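PDB 3VAS: putative adenosine kinase from Schistosoma mansoni, which probably catalyses the ATP-dependent phosphorylation of adenosine to AMP, as an adenosine kinase of the ribokinase (pfkB) family. Local coordinates for residues I312-A318 against I350-F356; A321-F326 against L340-A346; L51-V57 against K148-T154. All blocks are in the same frame, centred on the assembly; numbering follows the deposited sequence.

Overall arrangement
From the N terminus, interaction 3 comes first: strand 55-58 and the turn before it pair with strand 150-157, closing a loop of 90 residues. Interactions 1 and 2 follow later in the chain and are nested. Interaction 1 opens in the loop before helix 318-330 and closes just past helix 336-351, and between its ends interaction 2 packs these same two helices together. The nested pair meets where Ala321 touches Ile350 and Phe356. Asn316 of interaction 1 lies against Met152 of interaction 3, and both contacts touch adenosine, so strands 55-58 and 150-157 and the start of helix 318-330 border one nucleoside pocket. Interactions 2 and 3 do not touch.

Interaction 1 (I312-A318 against I350-F356); sequences IIDTNGA and IICRSGF. With ADN (adenosine), chain C.
Ile351 O, at the end of helix 336-351, takes two backbone bonds from the opposing loop. Asp314 N lies 2.9 Å from Ile351 O in an almost straight bond (176°); Ile313 N makes a more bent one from the opposite face of the carbonyl plane. The Ile351 side chain fills the tight side, CG1 3.9 Å from Ala318 CB and against Thr315, CG2 facing Thr315 CG2 and Ile312 CG1. With CG anti to the backbone N (chi1 -173°), Asp314 reaches Gly355, whose N meets OD2 on the anti side at 3.1 Å. Residues 314-318 begin the DTNGAGD signature of the ribokinase (pfkB) family, which leads into helix 318-330 and in relatives forms the anion hole. Buried Gly317, the N-cap, sets its O at the edge of the Phe356 ring, 3.6 Å from CE1; Ile350 CD1 sits over one face. Asn316 OD1 comes within 3.7 Å of adenosine C5'. A water sits within bonding distance of Asp314 O and Arg353 O, with more acceptors nearby than it has protons to give. The solvent side joins exposed residues: Ile313 CG1 rests against Cys352 O and CG2 against Ser354 OG. Arg353 leads away, its NE bonding to Ser357 O.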
loop_
_atom_site.group_PDB
_atom_site.type_symbol
_atom_site.label_atom_id
_atom_site.label_comp_id
_atom_site.label_asym_id
_atom_site.label_seq_id
_atom_site.Cartn_x
_atom_site.Cartn_y
_atom_site.Cartn_z
ATOM N N ILE A 312 -17.954 8.024 9.579
ATOM C CA ILE A 312 -16.619 7.440 9.617
ATOM C C ILE A 312 -16.485 6.345 10.676
ATOM O O ILE A 312 -16.632 6.602 11.872
ATOM C CB ILE A 312 -15.548 8.521 9.855
ATOM C CG1 ILE A 312 -15.523 9.507 8.684
ATOM C CG2 ILE A 312 -14.184 7.884 10.049
ATOM C CD1 ILE A 312 -14.596 10.685 8.899
ATOM N N ILE A 313 -16.210 5.125 10.224
ATOM C CA ILE A 313 -15.990 3.998 11.125
ATOM C C ILE A 313 -14.501 3.790 11.392
ATOM O O ILE A 313 -14.064 3.804 12.541
ATOM C CB ILE A 313 -16.592 2.694 10.565
ATOM C CG1 ILE A 313 -18.117 2.806 10.476
ATOM C CG2 ILE A 313 -16.186 1.502 11.425
ATOM C CD1 ILE A 313 -18.800 2.996 11.816
ATOM N N ASP A 314 -13.730 3.598 10.325
ATOM C CA ASP A 314 -12.286 3.392 10.432
ATOM C C ASP A 314 -11.596 3.685 9.099
ATOM O O ASP A 314 -11.762 2.947 8.127
ATOM C CB ASP A 314 -11.977 1.963 10.894
ATOM C CG ASP A 314 -10.498 1.747 11.192
ATOM O OD1 ASP A 314 -9.773 2.748 11.378
ATOM O OD2 ASP A 314 -10.061 0.576 11.248
ATOM N N THR A 315 -10.817 4.765 9.068
ATOM C CA THR A 315 -10.162 5.217 7.839
ATOM C C THR A 315 -8.861 4.473 7.543
ATOM O O THR A 315 -8.240 4.693 6.502
ATOM C CB THR A 315 -9.862 6.731 7.876
ATOM O OG1 THR A 315 -8.962 7.018 8.955
ATOM C CG2 THR A 315 -11.147 7.527 8.055
ATOM N N ASN A 316 -8.448 3.607 8.464
ATOM C CA ASN A 316 -7.250 2.802 8.271
ATOM C C ASN A 316 -7.374 1.925 7.028
ATOM O O ASN A 316 -8.300 1.122 6.912
ATOM C CB ASN A 316 -6.979 1.947 9.514
ATOM C CG ASN A 316 -5.694 1.139 9.408
ATOM O OD1 ASN A 316 -4.592 1.696 9.427
ATOM N ND2 ASN A 316 -5.828 -0.184 9.321
ATOM N N GLY A 317 -6.452 2.102 6.089
ATOM C CA GLY A 317 -6.446 1.311 4.873
ATOM C C GLY A 317 -7.113 1.986 3.681
ATOM O O GLY A 317 -7.084 1.447 2.571
ATOM N N ALA A 318 -7.702 3.160 3.908
ATOM C CA ALA A 318 -8.404 3.904 2.862
ATOM C C ALA A 318 -7.520 4.189 1.650
ATOM O O ALA A 318 -7.972 4.095 0.508
ATOM C CB ALA A 318 -8.970 5.206 3.422
ATOM N N ILE A 350 -14.209 1.080 2.411
ATOM C CA ILE A 350 -13.314 0.697 3.496
ATOM C C ILE A 350 -13.464 1.592 4.735
ATOM O O ILE A 350 -13.438 1.104 5.866
ATOM C CB ILE A 350 -11.850 0.659 3.007
ATOM C CG1 ILE A 350 -11.626 -0.585 2.139
ATOM C CG2 ILE A 350 -10.878 0.682 4.174
ATOM C CD1 ILE A 350 -12.095 -1.894 2.778
ATOM N N ILE A 351 -13.640 2.893 4.512
ATOM C CA ILE A 351 -13.821 3.864 5.592
ATOM C C ILE A 351 -15.024 3.512 6.473
ATOM O O ILE A 351 -15.013 3.728 7.686
ATOM C CB ILE A 351 -13.964 5.300 5.019
ATOM C CG1 ILE A 351 -12.599 5.827 4.571
ATOM C CG2 ILE A 351 -14.589 6.258 6.029
ATOM C CD1 ILE A 351 -12.658 7.169 3.872
ATOM N N CYS A 352 -16.053 2.941 5.860
ATOM C CA CYS A 352 -17.259 2.583 6.596
ATOM C C CYS A 352 -17.188 1.175 7.195
ATOM O O CYS A 352 -18.195 0.640 7.661
ATOM C CB CYS A 352 -18.488 2.740 5.701
ATOM S SG CYS A 352 -18.868 4.463 5.280
ATOM N N ARG A 353 -15.996 0.586 7.189
ATOM C CA ARG A 353 -15.791 -0.754 7.741
ATOM C C ARG A 353 -14.553 -0.824 8.648
ATOM O O ARG A 353 -13.608 -0.048 8.492
ATOM C CB ARG A 353 -15.688 -1.784 6.611
ATOM C CG ARG A 353 -16.921 -1.847 5.723
ATOM C CD ARG A 353 -16.720 -2.773 4.534
ATOM N NE ARG A 353 -16.524 -4.168 4.928
ATOM C CZ ARG A 353 -17.512 -5.042 5.095
ATOM N NH1 ARG A 353 -18.773 -4.664 4.906
ATOM N NH2 ARG A 353 -17.242 -6.295 5.451
ATOM N N SER A 354 -14.566 -1.761 9.593
ATOM C CA SER A 354 -13.489 -1.891 10.572
ATOM C C SER A 354 -12.307 -2.688 10.019
ATOM O O SER A 354 -12.446 -3.862 9.667
ATOM C CB SER A 354 -14.009 -2.548 11.854
ATOM O OG SER A 354 -15.171 -1.891 12.335
ATOM N N GLY A 355 -11.143 -2.049 9.958
ATOM C CA GLY A 355 -9.965 -2.665 9.364
ATOM C C GLY A 355 -10.139 -2.840 7.867
ATOM O O GLY A 355 -11.127 -2.380 7.293
ATOM N N PHE A 356 -9.191 -3.504 7.216
ATOM C CA PHE A 356 -9.350 -3.760 5.790
ATOM C C PHE A 356 -10.230 -4.988 5.578
ATOM O O PHE A 356 -9.750 -6.073 5.242
ATOM C CB PHE A 356 -8.005 -3.911 5.086
ATOM C CG PHE A 356 -8.062 -3.585 3.621
ATOM C CD1 PHE A 356 -7.871 -2.282 3.183
ATOM C CD2 PHE A 356 -8.325 -4.576 2.682
ATOM C CE1 PHE A 356 -7.934 -1.969 1.832
ATOM C CE2 PHE A 356 -8.387 -4.274 1.333
ATOM C CZ PHE A 356 -8.193 -2.966 0.906
HETATM O "O5'" ADN C . -2.652 1.274 5.141
HETATM C "C5'" ADN C . -2.933 0.569 6.349
HETATM C "C4'" ADN C . -2.238 -0.770 6.377
HETATM O "O4'" ADN C . -0.815 -0.578 6.366
HETATM C "C3'" ADN C . -2.524 -1.660 7.592
HETATM O "O3'" ADN C . -3.361 -2.750 7.201
HETATM C "C2'" ADN C . -1.137 -2.204 8.002
HETATM O "O2'" ADN C . -1.079 -3.603 8.168
HETATM C "C1'" ADN C . -0.231 -1.748 6.856
HETATM N N9 ADN C . 1.153 -1.478 7.246
HETATM C C8 ADN C . 1.564 -0.805 8.303
HETATM N N7 ADN C . 3.036 -0.825 8.295
HETATM C C5 ADN C . 3.461 -1.569 7.153
HETATM C C6 ADN C . 4.724 -1.898 6.671
HETATM N N6 ADN C . 5.899 -1.460 7.377
HETATM N N1 ADN C . 4.844 -2.656 5.513
HETATM C C2 ADN C . 3.727 -3.076 4.837
HETATM N N3 ADN C . 2.482 -2.750 5.308
HETATM C C4 ADN C . 2.370 -1.982 6.495
HETATM O O HOH W 1 -10.933 0.400 7.801
#

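Interaction 2 (A321-F326 against L340-A346); sequences AFAAGF and LHAAVKA
Ala343 CB sits squarely over one face of the Phe322 ring, 3.5 Å from its centroid and 13° off the ring normal, a CH-pi contact that brings all six ring carbons close to the one methyl. Val344 N and Leu340 CD2 approach the same ring obliquely, with Val344 CG2 near CE1. One turn on, the Phe326 ring also receives Leu340 CD2 obliquely, 3.8 Å from CE1; these two side chains run alongside each other and point the same way. Both phenylalanines hold CG anti to the backbone N, which sends their rings off the same flank of helix 318-330, with the Ala343 methyl resting against both the Phe322 ring and Phe326 CB. This roughly antiparallel pair, the two segments at 142°, belongs to the alpha/beta core of the ribokinase fold. Its rings reach strands 279-284 and 287-293: Phe322 touches Ile281 and Thr283 of the first and Leu289 of the second, and Phe326 touches Leu279 and Ile281.

Small residues allow the backbones to come unusually near, with a closest axis approach of 6.7 Å. Gly325 has no side chain, and the place where one would begin is taken by Ala342 O, Ala343 CA and Ala346 CB; its CA is 3.9 Å from Ala343 CA. Ala346 CB packs beside it, 3.6 Å from Gly325 CA, and also against Ala321 O, while Ala342 CB rests on Gly325 O. No conventional hydrogen bond crosses the interface. Instead, Phe322 CA lies 3.5 Å from Ala343 O in a CA-H...O contact that is close to straight (172° at H). Beyond the pair, Met90 of helix 83-95 touches both Ala321 and Ala346.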
loop_
_atom_site.group_PDB
_atom_site.type_symbol
_atom_site.label_atom_id
_atom_site.label_comp_id
_atom_site.label_asym_id
_atom_site.label_seq_id
_atom_site.Cartn_x
_atom_site.Cartn_y
_atom_site.Cartn_z
ATOM N N ALA A 321 -7.134 1.059 -0.375
ATOM C CA ALA A 321 -8.364 0.834 -1.126
ATOM C C ALA A 321 -8.435 1.786 -2.311
ATOM O O ALA A 321 -8.812 1.393 -3.417
ATOM C CB ALA A 321 -9.572 1.034 -0.230
ATOM N N PHE A 322 -8.070 3.041 -2.065
ATOM C CA PHE A 322 -8.064 4.054 -3.108
ATOM C C PHE A 322 -7.249 3.573 -4.301
ATOM O O PHE A 322 -7.702 3.650 -5.438
ATOM C CB PHE A 322 -7.503 5.378 -2.583
ATOM C CG PHE A 322 -7.512 6.484 -3.602
ATOM C CD1 PHE A 322 -8.593 7.355 -3.690
ATOM C CD2 PHE A 322 -6.448 6.649 -4.480
ATOM C CE1 PHE A 322 -8.610 8.377 -4.635
ATOM C CE2 PHE A 322 -6.458 7.668 -5.426
ATOM C CZ PHE A 322 -7.540 8.530 -5.505
ATOM N N ALA A 323 -6.045 3.078 -4.031
ATOM C CA ALA A 323 -5.178 2.573 -5.086
ATOM C C ALA A 323 -5.823 1.406 -5.834
ATOM O O ALA A 323 -5.799 1.367 -7.064
ATOM C CB ALA A 323 -3.809 2.165 -4.515
ATOM N N ALA A 324 -6.394 0.461 -5.088
ATOM C CA ALA A 324 -7.095 -0.677 -5.685
ATOM C C ALA A 324 -8.229 -0.226 -6.603
ATOM O O ALA A 324 -8.329 -0.672 -7.751
ATOM C CB ALA A 324 -7.639 -1.596 -4.600
ATOM N N GLY A 325 -9.078 0.657 -6.085
ATOM C CA GLY A 325 -10.218 1.158 -6.831
ATOM C C GLY A 325 -9.791 1.852 -8.111
ATOM O O GLY A 325 -10.408 1.661 -9.161
ATOM N N PHE A 326 -8.726 2.645 -8.038
ATOM C CA PHE A 326 -8.228 3.327 -9.228
ATOM C C PHE A 326 -7.707 2.342 -10.265
ATOM O O PHE A 326 -8.114 2.379 -11.421
ATOM C CB PHE A 326 -7.118 4.334 -8.900
ATOM C CG PHE A 326 -6.634 5.098 -10.108
ATOM C CD1 PHE A 326 -7.274 6.265 -10.505
ATOM C CD2 PHE A 326 -5.570 4.629 -10.866
ATOM C CE1 PHE A 326 -6.851 6.959 -11.633
ATOM C CE2 PHE A 326 -5.139 5.316 -11.989
ATOM C CZ PHE A 326 -5.782 6.486 -12.374
ATOM N N LEU A 340 -10.925 7.759 -11.003
ATOM C CA LEU A 340 -10.842 8.494 -9.741
ATOM C C LEU A 340 -12.096 8.293 -8.890
ATOM O O LEU A 340 -12.002 8.110 -7.679
ATOM C CB LEU A 340 -10.596 9.987 -9.980
ATOM C CG LEU A 340 -9.219 10.372 -10.527
ATOM C CD1 LEU A 340 -9.120 11.880 -10.702
ATOM C CD2 LEU A 340 -8.109 9.858 -9.606
ATOM N N HIS A 341 -13.264 8.335 -9.524
ATOM C CA HIS A 341 -14.513 8.033 -8.825
ATOM C C HIS A 341 -14.538 6.603 -8.291
ATOM O O HIS A 341 -15.053 6.347 -7.206
ATOM C CB HIS A 341 -15.721 8.274 -9.730
ATOM C CG HIS A 341 -16.151 9.705 -9.781
ATOM N ND1 HIS A 341 -15.946 10.505 -10.883
ATOM C CD2 HIS A 341 -16.762 10.485 -8.858
ATOM C CE1 HIS A 341 -16.422 11.714 -10.642
ATOM N NE2 HIS A 341 -16.921 11.729 -9.420
ATOM N N ALA A 342 -13.977 5.675 -9.057
ATOM C CA ALA A 342 -13.902 4.286 -8.632
ATOM C C ALA A 342 -12.956 4.151 -7.443
ATOM O O ALA A 342 -13.161 3.314 -6.565
ATOM C CB ALA A 342 -13.449 3.398 -9.780
ATOM N N ALA A 343 -11.927 4.992 -7.417
ATOM C CA ALA A 343 -10.948 4.967 -6.335
ATOM C C ALA A 343 -11.563 5.495 -5.043
ATOM O O ALA A 343 -11.378 4.910 -3.972
ATOM C CB ALA A 343 -9.713 5.778 -6.718
ATOM N N VAL A 344 -12.302 6.598 -5.156
ATOM C CA VAL A 344 -13.009 7.194 -4.022
ATOM C C VAL A 344 -14.052 6.225 -3.478
ATOM O O VAL A 344 -14.198 6.073 -2.268
ATOM C CB VAL A 344 -13.682 8.533 -4.413
ATOM C CG1 VAL A 344 -14.555 9.059 -3.281
ATOM C CG2 VAL A 344 -12.625 9.566 -4.800
ATOM N N LYS A 345 -14.763 5.559 -4.381
ATOM C CA LYS A 345 -15.743 4.548 -3.992
ATOM C C LYS A 345 -15.092 3.429 -3.173
ATOM O O LYS A 345 -15.592 3.050 -2.114
ATOM C CB LYS A 345 -16.450 3.974 -5.226
ATOM C CG LYS A 345 -17.435 2.849 -4.922
ATOM C CD LYS A 345 -18.090 2.311 -6.193
ATOM C CE LYS A 345 -19.045 1.168 -5.884
ATOM N NZ LYS A 345 -19.663 0.590 -7.114
ATOM N N ALA A 346 -13.967 2.916 -3.662
ATOM C CA ALA A 346 -13.230 1.872 -2.952
ATOM C C ALA A 346 -12.868 2.317 -1.543
ATOM O O ALA A 346 -13.086 1.585 -0.573
ATOM C CB ALA A 346 -11.986 1.490 -3.717
#

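Interaction 3 (L51-V57 against K148-T154); sequences LKKDNIV and KLRSMVT. With ADN (adenosine), chain C.
Ile56 and Thr154 meet obliquely at the N7 edge of the adenine, CD1 of Ile56 lying 3.4 Å from Thr154 OG1, in a parallel strand pair that belongs to the small beta lid characteristic of the ribokinase fold. Thr154 OG1 is 2.8 Å from adenosine N7, and the Ile56 CG1-CD1 branch packs against the same nitrogen; OG1 and CD1 lie on opposite sides of the adenine plane. Ile56 reaches it with CG1 anti to the backbone N (chi1 -176°). Met152, next to Ile56 on this face, sets CB against Ile56 CG1; its bent end brings SD to within 4.0 Å of adenosine C8, and Asn316 touches it from the adjoining loop.

Parallel strand bonding positions this first shell. Asn55 O accepts from Met152 N, Val57 N reaches Met152 O, and Thr154 N lies 2.9 Å from Val57 O in a nearly straight bond. On the opposite face Val57, Val153 and Leu51 form an apolar patch, Leu51 CD2 3.7 Å from Val153 CG2.

The type II turn from Lys52 to Asn55 leads into the strand. Ser151 OG donates to Lys52 O at 2.9 Å, and Asp54 N approaches Arg150 O nearly in line with its C=O, but through a bent N-H (132°). Lys53 NZ bonds to Asp54 OD2 from above the carboxylate plane, while the same OD2 lies over a face of the Arg150 guanidinium toward its rim, 3.3 Å from NE, a salt bridge with no N-H aimed at the oxygen. Arg150 NH1, buried against the Asp54 backbone, has no polar partner.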
loop_
_atom_site.group_PDB
_atom_site.type_symbol
_atom_site.label_atom_id
_atom_site.label_comp_id
_atom_site.label_asym_id
_atom_site.label_seq_id
_atom_site.Cartn_x
_atom_site.Cartn_y
_atom_site.Cartn_z
ATOM N N LEU A 51 3.891 8.307 19.873
ATOM C CA LEU A 51 3.216 8.035 18.607
ATOM C C LEU A 51 2.454 9.257 18.103
ATOM O O LEU A 51 1.992 10.081 18.894
ATOM C CB LEU A 51 2.264 6.849 18.754
ATOM C CG LEU A 51 2.911 5.566 19.282
ATOM C CD1 LEU A 51 1.889 4.452 19.388
ATOM C CD2 LEU A 51 4.078 5.148 18.396
ATOM N N LYS A 52 2.316 9.357 16.787
ATOM C CA LYS A 52 1.719 10.529 16.159
ATOM C C LYS A 52 0.467 10.177 15.359
ATOM O O LYS A 52 0.289 9.032 14.936
ATOM C CB LYS A 52 2.747 11.213 15.254
ATOM C CG LYS A 52 4.003 11.665 15.985
ATOM C CD LYS A 52 5.232 11.607 15.086
ATOM C CE LYS A 52 5.107 12.541 13.890
ATOM N NZ LYS A 52 6.318 12.503 13.017
ATOM N N LYS A 53 -0.390 11.175 15.160
ATOM C CA LYS A 53 -1.634 11.025 14.407
ATOM C C LYS A 53 -1.410 10.497 12.991
ATOM O O LYS A 53 -0.509 10.955 12.285
ATOM C CB LYS A 53 -2.359 12.376 14.328
ATOM C CG LYS A 53 -3.735 12.317 13.673
ATOM C CD LYS A 53 -4.810 11.911 14.674
ATOM C CE LYS A 53 -6.113 11.510 13.988
ATOM N NZ LYS A 53 -6.025 10.156 13.363
ATOM N N ASP A 54 -2.236 9.534 12.589
ATOM C CA ASP A 54 -2.236 9.003 11.224
ATOM C C ASP A 54 -0.862 8.562 10.737
ATOM O O ASP A 54 -0.582 8.594 9.541
ATOM C CB ASP A 54 -2.817 10.029 10.245
ATOM C CG ASP A 54 -4.300 10.262 10.452
ATOM O OD1 ASP A 54 -4.754 11.415 10.284
ATOM O OD2 ASP A 54 -5.011 9.290 10.782
ATOM N N ASN A 55 -0.006 8.151 11.663
ATOM C CA ASN A 55 1.360 7.806 11.310
ATOM C C ASN A 55 1.649 6.320 11.499
ATOM O O ASN A 55 0.871 5.591 12.112
ATOM C CB ASN A 55 2.346 8.646 12.129
ATOM C CG ASN A 55 3.716 8.729 11.485
ATOM O OD1 ASN A 55 3.846 8.620 10.263
ATOM N ND2 ASN A 55 4.748 8.917 12.304
ATOM N N ILE A 56 2.772 5.878 10.952
ATOM C CA ILE A 56 3.249 4.526 11.181
ATOM C C ILE A 56 4.752 4.570 11.459
ATOM O O ILE A 56 5.494 5.289 10.792
ATOM C CB ILE A 56 2.897 3.581 9.993
ATOM C CG1 ILE A 56 3.316 2.134 10.291
ATOM C CG2 ILE A 56 3.489 4.093 8.687
ATOM C CD1 ILE A 56 4.711 1.747 9.800
ATOM N N VAL A 57 5.187 3.826 12.469
ATOM C CA VAL A 57 6.608 3.664 12.734
ATOM C C VAL A 57 6.966 2.183 12.794
ATOM O O VAL A 57 6.132 1.345 13.158
ATOM C CB VAL A 57 7.045 4.366 14.044
ATOM C CG1 VAL A 57 6.752 5.851 13.966
ATOM C CG2 VAL A 57 6.356 3.754 15.255
ATOM N N LYS A 148 -9.184 10.570 19.672
ATOM C CA LYS A 148 -8.174 11.608 19.485
ATOM C C LYS A 148 -7.215 11.283 18.340
ATOM O O LYS A 148 -6.949 12.129 17.485
ATOM C CB LYS A 148 -7.374 11.802 20.777
ATOM C CG LYS A 148 -7.060 13.250 21.126
ATOM C CD LYS A 148 -7.983 13.754 22.223
ATOM C CE LYS A 148 -7.888 12.878 23.464
ATOM N NZ LYS A 148 -8.921 13.215 24.485
ATOM N N LEU A 149 -6.692 10.058 18.333
ATOM C CA LEU A 149 -5.633 9.673 17.400
ATOM C C LEU A 149 -5.788 8.253 16.862
ATOM O O LEU A 149 -6.419 7.400 17.489
ATOM C CB LEU A 149 -4.263 9.770 18.084
ATOM C CG LEU A 149 -3.791 11.091 18.691
ATOM C CD1 LEU A 149 -3.242 10.857 20.086
ATOM C CD2 LEU A 149 -2.735 11.727 17.812
ATOM N N ARG A 150 -5.199 8.009 15.695
ATOM C CA ARG A 150 -4.959 6.650 15.227
ATOM C C ARG A 150 -3.487 6.539 14.824
ATOM O O ARG A 150 -2.917 7.466 14.240
ATOM C CB ARG A 150 -5.905 6.254 14.084
ATOM C CG ARG A 150 -5.485 6.721 12.701
ATOM C CD ARG A 150 -5.557 5.580 11.691
ATOM N NE ARG A 150 -5.096 5.984 10.361
ATOM C CZ ARG A 150 -3.823 5.976 9.973
ATOM N NH1 ARG A 150 -2.869 5.589 10.813
ATOM N NH2 ARG A 150 -3.501 6.360 8.745
ATOM N N SER A 151 -2.864 5.415 15.163
ATOM C CA SER A 151 -1.427 5.281 14.996
ATOM C C SER A 151 -1.025 3.814 14.898
ATOM O O SER A 151 -1.617 2.950 15.552
ATOM C CB SER A 151 -0.706 5.960 16.167
ATOM O OG SER A 151 0.630 6.298 15.833
ATOM N N MET A 152 -0.010 3.539 14.086
ATOM C CA MET A 152 0.448 2.171 13.870
ATOM C C MET A 152 1.900 1.950 14.281
ATOM O O MET A 152 2.769 2.775 13.998
ATOM C CB MET A 152 0.273 1.775 12.402
ATOM C CG MET A 152 -1.174 1.564 11.997
ATOM S SD MET A 152 -1.334 1.146 10.255
ATOM C CE MET A 152 -0.735 2.645 9.482
ATOM N N VAL A 153 2.151 0.825 14.946
ATOM C CA VAL A 153 3.511 0.380 15.228
ATOM C C VAL A 153 3.718 -1.001 14.615
ATOM O O VAL A 153 3.073 -1.973 15.013
ATOM C CB VAL A 153 3.809 0.339 16.737
ATOM C CG1 VAL A 153 5.284 0.002 16.982
ATOM C CG2 VAL A 153 3.447 1.670 17.382
ATOM N N THR A 154 4.620 -1.080 13.644
ATOM C CA THR A 154 4.790 -2.289 12.855
ATOM C C THR A 154 6.024 -3.100 13.238
ATOM O O THR A 154 7.134 -2.574 13.278
ATOM C CB THR A 154 4.889 -1.952 11.360
ATOM O OG1 THR A 154 3.682 -1.303 10.947
ATOM C CG2 THR A 154 5.092 -3.214 10.536
HETATM O "O5'" ADN C . -2.652 1.274 5.141
HETATM C "C5'" ADN C . -2.933 0.569 6.349
HETATM C "C4'" ADN C . -2.238 -0.770 6.377
HETATM O "O4'" ADN C . -0.815 -0.578 6.366
HETATM C "C3'" ADN C . -2.524 -1.660 7.592
HETATM O "O3'" ADN C . -3.361 -2.750 7.201
HETATM C "C2'" ADN C . -1.137 -2.204 8.002
HETATM O "O2'" ADN C . -1.079 -3.603 8.168
HETATM C "C1'" ADN C . -0.231 -1.748 6.856
HETATM N N9 ADN C . 1.153 -1.478 7.246
HETATM C C8 ADN C . 1.564 -0.805 8.303
HETATM N N7 ADN C . 3.036 -0.825 8.295
HETATM C C5 ADN C . 3.461 -1.569 7.153
HETATM C C6 ADN C . 4.724 -1.898 6.671
HETATM N N6 ADN C . 5.899 -1.460 7.377
HETATM N N1 ADN C . 4.844 -2.656 5.513
HETATM C C2 ADN C . 3.727 -3.076 4.837
HETATM N N3 ADN C . 2.482 -2.750 5.308
HETATM C C4 ADN C . 2.370 -1.982 6.495
#